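Lytic polysaccharide monooxygenase (PDB 4QI8) probably cleaves cellulose oxidatively, using a copper centre that must first be reduced and then reacts with oxygen or hydrogen peroxide. Local coordinates at residues L80-V83 and P84-Q87. Residues are numbered along the deposited sequence; the frame is centred on the assembly and turned at random.
Sequences LARV and PDGQ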
ATOM      1  N   LEU A  80       1.573  -6.045   3.829  1.00  6.37           N
ATOM      2  CA  LEU A  80       2.350  -7.193   3.383  1.00  6.10           C
ATOM      3  C   LEU A  80       1.462  -8.417   3.201  1.00  6.59           C
ATOM      4  O   LEU A  80       0.443  -8.566   3.879  1.00  7.05           O
ATOM      5  CB  LEU A  80       3.397  -7.554   4.433  1.00  7.84           C
ATOM      6  CG  LEU A  80       4.631  -6.659   4.486  1.00  7.27           C
ATOM      7  CD1 LEU A  80       5.483  -6.970   5.716  1.00  7.51           C
ATOM      8  CD2 LEU A  80       5.485  -6.815   3.221  1.00  7.88           C
ATOM      9  N   ALA A  81       1.883  -9.309   2.308  1.00  6.64           N
ATOM     10  CA  ALA A  81       1.255 -10.622   2.158  1.00  6.93           C
ATOM     11  C   ALA A  81       2.350 -11.629   1.872  1.00  7.08           C
ATOM     12  O   ALA A  81       3.166 -11.421   0.977  1.00  7.82           O
ATOM     13  CB  ALA A  81       0.227 -10.617   1.036  1.00  7.90           C
ATOM     14  N   ARG A  82       2.360 -12.725   2.626  1.00  8.17           N
ATOM     15  CA  ARG A  82       3.410 -13.722   2.489  1.00  8.78           C
ATOM     16  C   ARG A  82       3.023 -14.811   1.495  1.00  9.19           C
ATOM     17  O   ARG A  82       2.004 -15.493   1.632  1.00 10.10           O
ATOM     18  CB  ARG A  82       3.731 -14.358   3.840  1.00  9.40           C
ATOM     19  CG  ARG A  82       4.934 -15.282   3.774  1.00 10.45           C
ATOM     20  CD  ARG A  82       5.270 -15.881   5.126  1.00 11.20           C
ATOM     21  NE  ARG A  82       6.450 -16.747   5.088  1.00 12.52           N
ATOM     22  CZ  ARG A  82       6.458 -18.007   4.660  1.00 12.98           C
ATOM     23  NH1 ARG A  82       5.350 -18.593   4.222  1.00 14.90           N
ATOM     24  NH2 ARG A  82       7.587 -18.698   4.688  1.00 15.36           N
ATOM     25  N   VAL A  83       3.876 -15.003   0.501  1.00  9.35           N
ATOM     26  CA  VAL A  83       3.676 -16.056  -0.474  1.00  9.44           C
ATOM     27  C   VAL A  83       3.774 -17.425   0.224  1.00 11.22           C
ATOM     28  O   VAL A  83       4.718 -17.655   0.967  1.00 11.72           O
ATOM     29  CB  VAL A  83       4.755 -15.972  -1.562  1.00 10.23           C
ATOM     30  CG1 VAL A  83       4.566 -17.079  -2.577  0.86 10.50           C
ATOM     31  CG2 VAL A  83       4.754 -14.600  -2.249  0.83  8.66           C
ATOM     32  N   PRO A  84       2.807 -18.339  -0.010  1.00 11.94           N
ATOM     33  CA  PRO A  84       2.886 -19.649   0.639  1.00 13.87           C
ATOM     34  C   PRO A  84       4.132 -20.417   0.249  1.00 15.11           C
ATOM     35  O   PRO A  84       4.624 -20.299  -0.878  1.00 14.42           O
ATOM     36  CB  PRO A  84       1.648 -20.381   0.115  1.00 15.83           C
ATOM     37  CG  PRO A  84       0.716 -19.323  -0.294  1.00 15.87           C
ATOM     38  CD  PRO A  84       1.569 -18.197  -0.795  1.00 12.34           C
ATOM     39  N   ASP A  85       4.620 -21.222   1.185  1.00 17.43           N
ATOM     40  CA  ASP A  85       5.743 -22.103   0.918  1.00 19.40           C
ATOM     41  C   ASP A  85       5.444 -22.948  -0.312  1.00 16.25           C
ATOM     42  O   ASP A  85       4.355 -23.501  -0.452  1.00 18.31           O
ATOM     43  CB  ASP A  85       6.011 -23.020   2.114  1.00 19.31           C
ATOM     44  CG  ASP A  85       6.559 -22.275   3.318  1.00 23.86           C
ATOM     45  OD1 ASP A  85       6.879 -21.072   3.200  1.00 20.39           O
ATOM     46  OD2 ASP A  85       6.674 -22.907   4.392  1.00 26.25           O
ATOM     47  N   GLY A  86       6.404 -23.018  -1.223  1.00 17.08           N
ATOM     48  CA  GLY A  86       6.261 -23.852  -2.402  1.00 16.75           C
ATOM     49  C   GLY A  86       5.635 -23.155  -3.595  1.00 17.17           C
ATOM     50  O   GLY A  86       5.592 -23.724  -4.688  1.00 19.75           O
ATOM     51  N   GLN A  87       5.142 -21.938  -3.391  1.00 15.07           N
ATOM     52  CA  GLN A  87       4.650 -21.113  -4.486  1.00 13.54           C
ATOM     53  C   GLN A  87       5.711 -20.099  -4.892  1.00 13.27           C
ATOM     54  O   GLN A  87       6.429 -19.563  -4.058  1.00 14.89           O
ATOM     55  CB  GLN A  87       3.370 -20.391  -4.075  1.00 13.36           C
ATOM     56  CG  GLN A  87       2.213 -21.325  -3.781  1.00 20.00           C
ATOM     57  CD  GLN A  87       1.822 -22.157  -4.984  1.00 24.08           C
ATOM     58  OE1 GLN A  87       1.326 -21.633  -5.980  1.00 26.70           O
ATOM     59  NE2 GLN A  87       2.053 -23.463  -4.900  1.00 25.84           N
TER
HETATM   60  O   HOH W   1       3.357 -21.248   3.830  1.00 25.62           O
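The edge of the R82 guanidinium faces D85 OD1, which lies close to the guanidinium plane, while the two flat groups are turned 70° against each other. Both terminal nitrogens converge on a single oxygen: D85 OD1 lies 2.9 Å from R82 NH2, which uses the syn lone pair of OD1, and 3.1 Å from R82 NH1, which comes from above the carboxylate plane. Both bonds of this forked, end-on salt bridge are bent, the one from NH1 more so. The arginine reaches so far because its chain is extended from CG to NE, with CG anti to the backbone N (chi1 -173°). Its position is fixed further by a second bond from NH2 to the carbonyl oxygen of S133. A water adds a second, weaker connection, accepting from D85 N at 2.9 Å and weakly from R82 NH1. Beyond this polar bridge, V83 CG1 packs against P84 CD at 3.7 Å and reaches Q87 CB at 3.8 Å, and W92 touches both V83 and P84. Between P84 and Q87 the chain reverses in a turn closed by the bond from Q87 N to P84 O (3.0 Å), with G86 taking the positive phi of the third position. The whole illustrates a type II beta turn just beyond strand 76-82 of the AA9 beta-sandwich, tied back to R82 by an arginine-aspartate bridge at the surface, away from the copper site.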